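Local coordinates for YkuI protein (Bacillus subtilis, PDB 2BAS), which probably acts as a cyclic-di-GMP-specific phosphodiesterase, joining an EAL domain to a C-terminal domain associated with signalling, at residues A[30-42]-A[87-100]. Sequence-based numbering, arbitrary orientation.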
ATOM      1  N   ASP A  30       5.315 -41.172  20.092  1.00 63.39           N
ATOM      2  CA  ASP A  30       3.932 -41.443  20.486  1.00 63.27           C
ATOM      3  C   ASP A  30       2.978 -41.180  19.311  1.00 63.13           C
ATOM      4  O   ASP A  30       1.995 -41.899  19.137  1.00 63.75           O
ATOM      5  CB  ASP A  30       3.530 -40.611  21.714  1.00 63.43           C
ATOM      6  CG  ASP A  30       4.386 -40.911  22.952  1.00 63.69           C
ATOM      7  OD1 ASP A  30       4.946 -42.023  23.073  1.00 61.65           O
ATOM      8  OD2 ASP A  30       4.487 -40.022  23.824  1.00 66.39           O
ATOM      9  N   ILE A  31       3.285 -40.162  18.507  1.00 61.63           N
ATOM     10  CA  ILE A  31       2.502 -39.859  17.312  1.00 60.56           C
ATOM     11  C   ILE A  31       2.738 -40.876  16.179  1.00 60.47           C
ATOM     12  O   ILE A  31       1.787 -41.381  15.588  1.00 61.43           O
ATOM     13  CB  ILE A  31       2.731 -38.397  16.814  1.00 61.19           C
ATOM     14  CG1 ILE A  31       2.289 -37.392  17.885  1.00 60.17           C
ATOM     15  CG2 ILE A  31       1.968 -38.138  15.506  1.00 58.21           C
ATOM     16  CD1 ILE A  31       2.779 -35.971  17.676  1.00 59.15           C
ATOM     17  N   LEU A  32       3.993 -41.189  15.896  1.00 60.04           N
ATOM     18  CA  LEU A  32       4.330 -42.050  14.762  1.00 61.08           C
ATOM     19  C   LEU A  32       3.853 -43.496  14.853  1.00 62.04           C
ATOM     20  O   LEU A  32       3.415 -44.059  13.851  1.00 63.50           O
ATOM     21  CB  LEU A  32       5.833 -42.005  14.468  1.00 60.54           C
ATOM     22  CG  LEU A  32       6.305 -40.706  13.809  1.00 60.53           C
ATOM     23  CD1 LEU A  32       7.828 -40.626  13.811  1.00 63.07           C
ATOM     24  CD2 LEU A  32       5.750 -40.573  12.393  1.00 59.58           C
ATOM     25  N   THR A  33       3.946 -44.106  16.031  1.00 61.63           N
ATOM     26  CA  THR A  33       3.468 -45.475  16.171  1.00 61.61           C
ATOM     27  C   THR A  33       1.944 -45.543  16.340  1.00 61.94           C
ATOM     28  O   THR A  33       1.337 -46.590  16.106  1.00 62.48           O
ATOM     29  CB  THR A  33       4.221 -46.268  17.265  1.00 61.60           C
ATOM     30  OG1 THR A  33       4.339 -45.477  18.450  1.00 63.13           O
ATOM     31  CG2 THR A  33       5.617 -46.649  16.780  1.00 62.04           C
ATOM     32  N   ASN A  34       1.327 -44.428  16.721  1.00 60.90           N
ATOM     33  CA  ASN A  34      -0.137 -44.346  16.781  1.00 61.35           C
ATOM     34  C   ASN A  34      -0.720 -43.583  15.585  1.00 61.04           C
ATOM     35  O   ASN A  34      -1.759 -42.919  15.693  1.00 61.44           O
ATOM     36  CB  ASN A  34      -0.602 -43.719  18.100  1.00 61.30           C
ATOM     37  CG  ASN A  34      -0.338 -44.609  19.287  1.00 60.60           C
ATOM     38  OD1 ASN A  34      -0.929 -45.679  19.417  1.00 64.16           O
ATOM     39  ND2 ASN A  34       0.549 -44.168  20.170  1.00 58.79           N
ATOM     40  N   ILE A  35      -0.052 -43.700  14.442  1.00 60.47           N
ATOM     41  CA  ILE A  35      -0.447 -42.981  13.234  1.00 59.94           C
ATOM     42  C   ILE A  35      -1.924 -43.172  12.869  1.00 61.43           C
ATOM     43  O   ILE A  35      -2.500 -42.339  12.177  1.00 63.12           O
ATOM     44  CB  ILE A  35       0.495 -43.314  12.047  1.00 60.16           C
ATOM     45  CG1 ILE A  35       0.354 -42.278  10.922  1.00 58.12           C
ATOM     46  CG2 ILE A  35       0.296 -44.752  11.567  1.00 56.32           C
ATOM     47  CD1 ILE A  35       1.496 -42.307   9.914  1.00 56.57           C
ATOM     48  N   ASP A  36      -2.535 -44.243  13.366  1.00 62.83           N
ATOM     49  CA  ASP A  36      -3.953 -44.534  13.107  1.00 65.28           C
ATOM     50  C   ASP A  36      -4.961 -43.655  13.874  1.00 65.05           C
ATOM     51  O   ASP A  36      -6.068 -43.422  13.385  1.00 65.18           O
ATOM     52  CB  ASP A  36      -4.249 -46.019  13.348  1.00 65.87           C
ATOM     53  CG  ASP A  36      -3.453 -46.926  12.423  1.00 71.96           C
ATOM     54  OD1 ASP A  36      -3.308 -46.589  11.222  1.00 73.64           O
ATOM     55  OD2 ASP A  36      -2.968 -47.979  12.899  1.00 79.11           O
ATOM     56  N   ASP A  37      -4.584 -43.177  15.062  1.00 64.56           N
ATOM     57  CA  ASP A  37      -5.455 -42.308  15.865  1.00 64.22           C
ATOM     58  C   ASP A  37      -5.545 -40.897  15.285  1.00 63.43           C
ATOM     59  O   ASP A  37      -6.466 -40.141  15.593  1.00 62.38           O
ATOM     60  CB  ASP A  37      -4.964 -42.228  17.317  1.00 65.04           C
ATOM     61  CG  ASP A  37      -5.103 -43.547  18.069  1.00 66.38           C
ATOM     62  OD1 ASP A  37      -6.077 -44.298  17.829  1.00 68.97           O
ATOM     63  OD2 ASP A  37      -4.236 -43.824  18.925  1.00 67.09           O
ATOM     64  N   VAL A  38      -4.567 -40.557  14.451  1.00 62.87           N
ATOM     65  CA  VAL A  38      -4.481 -39.257  13.787  1.00 62.77           C
ATOM     66  C   VAL A  38      -5.736 -38.970  12.956  1.00 62.02           C
ATOM     67  O   VAL A  38      -6.283 -39.874  12.309  1.00 62.22           O
ATOM     68  CB  VAL A  38      -3.203 -39.192  12.913  1.00 62.75           C
ATOM     69  CG1 VAL A  38      -3.305 -38.123  11.858  1.00 62.54           C
ATOM     70  CG2 VAL A  38      -1.983 -38.974  13.791  1.00 62.47           C
ATOM     71  N   LEU A  39      -6.188 -37.719  12.992  1.00 59.34           N
ATOM     72  CA  LEU A  39      -7.397 -37.332  12.287  1.00 59.05           C
ATOM     73  C   LEU A  39      -7.407 -35.848  11.902  1.00 58.82           C
ATOM     74  O   LEU A  39      -6.738 -35.036  12.548  1.00 57.65           O
ATOM     75  CB  LEU A  39      -8.638 -37.673  13.136  1.00 59.40           C
ATOM     76  CG  LEU A  39      -8.965 -36.885  14.415  1.00 61.30           C
ATOM     77  CD1 LEU A  39     -10.311 -37.321  14.976  1.00 56.42           C
ATOM     78  CD2 LEU A  39      -7.868 -37.004  15.488  1.00 64.00           C
ATOM     79  N   PRO A  40      -8.156 -35.494  10.835  1.00 58.97           N
ATOM     80  CA  PRO A  40      -8.362 -34.086  10.517  1.00 59.31           C
ATOM     81  C   PRO A  40      -9.488 -33.442  11.325  1.00 59.67           C
ATOM     82  O   PRO A  40     -10.493 -34.082  11.614  1.00 60.59           O
ATOM     83  CB  PRO A  40      -8.742 -34.118   9.034  1.00 59.65           C
ATOM     84  CG  PRO A  40      -9.408 -35.434   8.844  1.00 57.86           C
ATOM     85  CD  PRO A  40      -8.799 -36.380   9.843  1.00 59.29           C
ATOM     86  N   TYR A  41      -9.291 -32.188  11.706  1.00 59.41           N
ATOM     87  CA  TYR A  41     -10.364 -31.355  12.216  1.00 58.47           C
ATOM     88  C   TYR A  41     -10.621 -30.270  11.185  1.00 58.55           C
ATOM     89  O   TYR A  41      -9.875 -30.152  10.204  1.00 57.47           O
ATOM     90  CB  TYR A  41      -9.981 -30.740  13.553  1.00 58.80           C
ATOM     91  CG  TYR A  41     -10.643 -31.384  14.737  1.00 58.23           C
ATOM     92  CD1 TYR A  41     -10.763 -32.772  14.831  1.00 56.14           C
ATOM     93  CD2 TYR A  41     -11.134 -30.603  15.783  1.00 59.16           C
ATOM     94  CE1 TYR A  41     -11.366 -33.364  15.936  1.00 55.12           C
ATOM     95  CE2 TYR A  41     -11.737 -31.184  16.896  1.00 57.09           C
ATOM     96  CZ  TYR A  41     -11.850 -32.563  16.961  1.00 58.46           C
ATOM     97  OH  TYR A  41     -12.448 -33.140  18.058  1.00 63.90           O
ATOM     98  N   TYR A  42     -11.678 -29.483  11.394  1.00 58.17           N
ATOM     99  CA  TYR A  42     -12.054 -28.440  10.433  1.00 57.44           C
ATOM    100  C   TYR A  42     -12.503 -27.140  11.100  1.00 57.82           C
ATOM    101  O   TYR A  42     -13.097 -27.152  12.182  1.00 56.59           O
ATOM    102  CB  TYR A  42     -13.172 -28.946   9.512  1.00 57.36           C
ATOM    103  CG  TYR A  42     -12.955 -30.333   8.922  1.00 56.87           C
ATOM    104  CD1 TYR A  42     -13.387 -31.475   9.597  1.00 57.17           C
ATOM    105  CD2 TYR A  42     -12.324 -30.500   7.686  1.00 55.24           C
ATOM    106  CE1 TYR A  42     -13.185 -32.750   9.060  1.00 54.09           C
ATOM    107  CE2 TYR A  42     -12.123 -31.761   7.144  1.00 54.54           C
ATOM    108  CZ  TYR A  42     -12.557 -32.882   7.837  1.00 54.12           C
ATOM    109  OH  TYR A  42     -12.359 -34.129   7.298  1.00 52.38           O
ATOM    110  N   GLU A  87       4.671 -38.357   6.186  1.00 58.08           N
ATOM    111  CA  GLU A  87       3.850 -39.531   6.508  1.00 59.33           C
ATOM    112  C   GLU A  87       2.572 -39.175   7.289  1.00 58.43           C
ATOM    113  O   GLU A  87       1.491 -39.701   7.011  1.00 58.56           O
ATOM    114  CB  GLU A  87       4.665 -40.574   7.283  1.00 59.68           C
ATOM    115  CG  GLU A  87       3.951 -41.918   7.476  1.00 59.08           C
ATOM    116  CD  GLU A  87       4.800 -42.959   8.200  1.00 61.01           C
ATOM    117  OE1 GLU A  87       4.270 -44.056   8.496  1.00 67.87           O
ATOM    118  OE2 GLU A  87       5.993 -42.695   8.471  1.00 63.15           O
ATOM    119  N   VAL A  88       2.711 -38.296   8.271  1.00 57.87           N
ATOM    120  CA  VAL A  88       1.580 -37.855   9.063  1.00 58.11           C
ATOM    121  C   VAL A  88       0.683 -36.939   8.218  1.00 58.74           C
ATOM    122  O   VAL A  88      -0.529 -37.129   8.157  1.00 57.92           O
ATOM    123  CB  VAL A  88       2.050 -37.150  10.354  1.00 57.34           C
ATOM    124  CG1 VAL A  88       0.864 -36.598  11.148  1.00 56.41           C
ATOM    125  CG2 VAL A  88       2.859 -38.110  11.212  1.00 56.78           C
ATOM    126  N   ASP A  89       1.293 -35.962   7.556  1.00 60.87           N
ATOM    127  CA  ASP A  89       0.563 -35.015   6.717  1.00 63.08           C
ATOM    128  C   ASP A  89      -0.321 -35.716   5.688  1.00 62.91           C
ATOM    129  O   ASP A  89      -1.497 -35.390   5.553  1.00 62.82           O
ATOM    130  CB  ASP A  89       1.543 -34.074   6.024  1.00 65.00           C
ATOM    131  CG  ASP A  89       0.862 -32.893   5.368  1.00 69.66           C
ATOM    132  OD1 ASP A  89       0.011 -32.235   6.031  1.00 74.91           O
ATOM    133  OD2 ASP A  89       1.198 -32.622   4.186  1.00 73.25           O
ATOM    134  N   ASN A  90       0.244 -36.694   4.989  1.00 64.11           N
ATOM    135  CA  ASN A  90      -0.501 -37.494   4.017  1.00 65.40           C
ATOM    136  C   ASN A  90      -1.720 -38.222   4.601  1.00 65.09           C
ATOM    137  O   ASN A  90      -2.778 -38.280   3.970  1.00 65.28           O
ATOM    138  CB  ASN A  90       0.434 -38.464   3.274  1.00 66.14           C
ATOM    139  CG  ASN A  90       1.368 -37.748   2.279  1.00 69.53           C
ATOM    140  OD1 ASN A  90       1.083 -36.642   1.813  1.00 71.65           O
ATOM    141  ND2 ASN A  90       2.483 -38.390   1.952  1.00 73.86           N
ATOM    142  N   ARG A  91      -1.587 -38.760   5.808  1.00 65.09           N
ATOM    143  CA  ARG A  91      -2.714 -39.423   6.448  1.00 65.24           C
ATOM    144  C   ARG A  91      -3.850 -38.421   6.672  1.00 63.75           C
ATOM    145  O   ARG A  91      -4.984 -38.657   6.254  1.00 65.20           O
ATOM    146  CB  ARG A  91      -2.294 -40.120   7.752  1.00 66.49           C
ATOM    147  CG  ARG A  91      -3.384 -40.993   8.407  1.00 70.14           C
ATOM    148  CD  ARG A  91      -3.675 -42.263   7.612  1.00 71.93           C
ATOM    149  NE  ARG A  91      -2.591 -43.227   7.749  1.00 72.95           N
ATOM    150  CZ  ARG A  91      -2.587 -44.239   8.615  1.00 70.52           C
ATOM    151  NH1 ARG A  91      -1.545 -45.060   8.668  1.00 62.72           N
ATOM    152  NH2 ARG A  91      -3.618 -44.436   9.427  1.00 70.93           N
ATOM    153  N   ILE A  92      -3.535 -37.293   7.293  1.00 61.56           N
ATOM    154  CA  ILE A  92      -4.538 -36.263   7.549  1.00 61.09           C
ATOM    155  C   ILE A  92      -5.261 -35.801   6.281  1.00 60.44           C
ATOM    156  O   ILE A  92      -6.488 -35.817   6.243  1.00 60.21           O
ATOM    157  CB  ILE A  92      -3.926 -35.039   8.251  1.00 62.36           C
ATOM    158  CG1 ILE A  92      -3.353 -35.431   9.609  1.00 59.91           C
ATOM    159  CG2 ILE A  92      -4.962 -33.919   8.408  1.00 60.38           C
ATOM    160  CD1 ILE A  92      -2.381 -34.385  10.146  1.00 64.07           C
ATOM    161  N   ILE A  93      -4.499 -35.390   5.260  1.00 59.42           N
ATOM    162  CA  ILE A  93      -5.060 -34.879   4.000  1.00 59.61           C
ATOM    163  C   ILE A  93      -6.040 -35.851   3.347  1.00 60.73           C
ATOM    164  O   ILE A  93      -7.154 -35.465   2.980  1.00 61.06           O
ATOM    165  CB  ILE A  93      -3.961 -34.515   2.974  1.00 59.17           C
ATOM    166  CG1 ILE A  93      -2.998 -33.475   3.552  1.00 61.18           C
ATOM    167  CG2 ILE A  93      -4.580 -33.958   1.700  1.00 58.82           C
ATOM    168  CD1 ILE A  93      -1.675 -33.358   2.790  1.00 60.67           C
ATOM    169  N   ARG A  94      -5.617 -37.106   3.207  1.00 62.20           N
ATOM    170  CA  ARG A  94      -6.447 -38.144   2.600  1.00 63.37           C
ATOM    171  C   ARG A  94      -7.765 -38.381   3.338  1.00 64.30           C
ATOM    172  O   ARG A  94      -8.815 -38.500   2.704  1.00 66.12           O
ATOM    173  CB  ARG A  94      -5.661 -39.442   2.450  1.00 64.17           C
ATOM    174  CG  ARG A  94      -4.594 -39.362   1.381  1.00 63.64           C
ATOM    175  CD  ARG A  94      -3.696 -40.592   1.374  1.00 61.31           C
ATOM    176  NE  ARG A  94      -2.600 -40.383   0.435  1.00 64.36           N
ATOM    177  CZ  ARG A  94      -2.647 -40.662  -0.868  1.00 65.33           C
ATOM    178  NH1 ARG A  94      -3.737 -41.195  -1.416  1.00 58.96           N
ATOM    179  NH2 ARG A  94      -1.587 -40.406  -1.628  1.00 63.75           N
ATOM    180  N   GLN A  95      -7.723 -38.438   4.664  1.00 63.67           N
ATOM    181  CA  GLN A  95      -8.951 -38.567   5.437  1.00 64.01           C
ATOM    182  C   GLN A  95      -9.873 -37.393   5.175  1.00 64.14           C
ATOM    183  O   GLN A  95     -11.085 -37.568   5.041  1.00 65.94           O
ATOM    184  CB  GLN A  95      -8.656 -38.630   6.926  1.00 64.91           C
ATOM    185  CG  GLN A  95      -8.088 -39.942   7.398  1.00 67.58           C
ATOM    186  CD  GLN A  95      -7.832 -39.930   8.881  1.00 72.70           C
ATOM    187  OE1 GLN A  95      -8.747 -39.728   9.684  1.00 74.48           O
ATOM    188  NE2 GLN A  95      -6.582 -40.150   9.260  1.00 76.36           N
ATOM    189  N   ALA A  96      -9.292 -36.198   5.101  1.00 62.31           N
ATOM    190  CA  ALA A  96     -10.063 -34.990   4.918  1.00 60.90           C
ATOM    191  C   ALA A  96     -10.706 -34.920   3.542  1.00 61.12           C
ATOM    192  O   ALA A  96     -11.889 -34.591   3.435  1.00 62.27           O
ATOM    193  CB  ALA A  96      -9.209 -33.767   5.174  1.00 61.58           C
ATOM    194  N   LEU A  97      -9.944 -35.221   2.492  1.00 60.41           N
ATOM    195  CA  LEU A  97     -10.504 -35.182   1.141  1.00 61.45           C
ATOM    196  C   LEU A  97     -11.564 -36.274   0.986  1.00 62.83           C
ATOM    197  O   LEU A  97     -12.492 -36.135   0.189  1.00 63.05           O
ATOM    198  CB  LEU A  97      -9.425 -35.274   0.053  1.00 60.62           C
ATOM    199  CG  LEU A  97      -8.354 -34.175  -0.029  1.00 62.16           C
ATOM    200  CD1 LEU A  97      -7.551 -34.288  -1.307  1.00 63.50           C
ATOM    201  CD2 LEU A  97      -8.932 -32.772   0.081  1.00 61.90           C
ATOM    202  N   ASP A  98     -11.430 -37.347   1.763  1.00 63.63           N
ATOM    203  CA  ASP A  98     -12.469 -38.370   1.831  1.00 66.70           C
ATOM    204  C   ASP A  98     -13.758 -37.765   2.409  1.00 67.61           C
ATOM    205  O   ASP A  98     -14.839 -37.950   1.846  1.00 69.32           O
ATOM    206  CB  ASP A  98     -12.013 -39.600   2.641  1.00 66.52           C
ATOM    207  CG  ASP A  98     -11.024 -40.493   1.876  1.00 67.58           C
ATOM    208  OD1 ASP A  98     -10.536 -40.097   0.798  1.00 71.74           O
ATOM    209  OD2 ASP A  98     -10.723 -41.603   2.359  1.00 66.97           O
ATOM    210  N   ARG A  99     -13.636 -37.020   3.507  1.00 67.77           N
ATOM    211  CA  ARG A  99     -14.794 -36.375   4.129  1.00 67.29           C
ATOM    212  C   ARG A  99     -15.459 -35.388   3.173  1.00 68.32           C
ATOM    213  O   ARG A  99     -16.687 -35.378   3.058  1.00 69.60           O
ATOM    214  CB  ARG A  99     -14.410 -35.705   5.456  1.00 67.09           C
ATOM    215  CG  ARG A  99     -15.526 -34.939   6.158  1.00 65.89           C
ATOM    216  CD  ARG A  99     -16.698 -35.821   6.561  1.00 67.63           C
ATOM    217  NE  ARG A  99     -17.969 -35.098   6.454  1.00 71.57           N
ATOM    218  CZ  ARG A  99     -18.668 -34.614   7.481  1.00 72.19           C
ATOM    219  NH1 ARG A  99     -18.246 -34.783   8.730  1.00 73.00           N
ATOM    220  NH2 ARG A  99     -19.806 -33.969   7.257  1.00 68.03           N
ATOM    221  N   PHE A 100     -14.648 -34.582   2.482  1.00 67.99           N
ATOM    222  CA  PHE A 100     -15.146 -33.636   1.473  1.00 66.86           C
ATOM    223  C   PHE A 100     -15.932 -34.312   0.342  1.00 67.50           C
ATOM    224  O   PHE A 100     -16.952 -33.779  -0.105  1.00 67.54           O
ATOM    225  CB  PHE A 100     -14.009 -32.787   0.888  1.00 66.89           C
ATOM    226  CG  PHE A 100     -13.625 -31.600   1.738  1.00 65.62           C
ATOM    227  CD1 PHE A 100     -12.477 -31.627   2.521  1.00 66.55           C
ATOM    228  CD2 PHE A 100     -14.409 -30.452   1.750  1.00 65.85           C
ATOM    229  CE1 PHE A 100     -12.116 -30.523   3.309  1.00 65.88           C
ATOM    230  CE2 PHE A 100     -14.054 -29.345   2.531  1.00 63.73           C
ATOM    231  CZ  PHE A 100     -12.907 -29.384   3.310  1.00 65.14           C
TER
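R91 and D36 form a salt bridge, NH2 of R91 lying 2.8 Å from OD1 of D36. The N-H...O angle of 171° and an acceptor in the guanidinium plane indicate an in-plane bond, received on the anti lone pair of OD1. CG1 of I35 sits over one guanidinium face, displaced toward the rim, while its CD1 reaches CG of E87 at 3.5 Å. The R91 chain starts with CG anti to N, then folds at chi2 and chi3, which turns the guanidinium back across I35 to the carboxylate. A methionine in place of R91 would probably leave the D36 carboxylate without its charged mate and I35 without the guanidinium beside its CG1 and CG2. One turn on, NE2 of Q95 donates to O of V38 at 3.1 Å, from well above the carbonyl plane, and OE1 lies against CD of P40. Beneath these polar groups, CG1 of V38 meets CG1 of I92 at 3.5 Å, and P40 packs on I92 and A96. Farther along, Y42 presents its ring edge to the face of F100, planes at 85°, in an offset edge-to-face pair. The axes of strand 38-42 and helix 87-100 approach to 7.0 Å at a crossing angle of -54°, within the EAL domain's barrel-like fold. Strand 53-64 pairs with strand 38-47, its V58 touching A96 and F100; F264 joins the aromatic pair, and F74 of helix 72-75 touches I31 and V88.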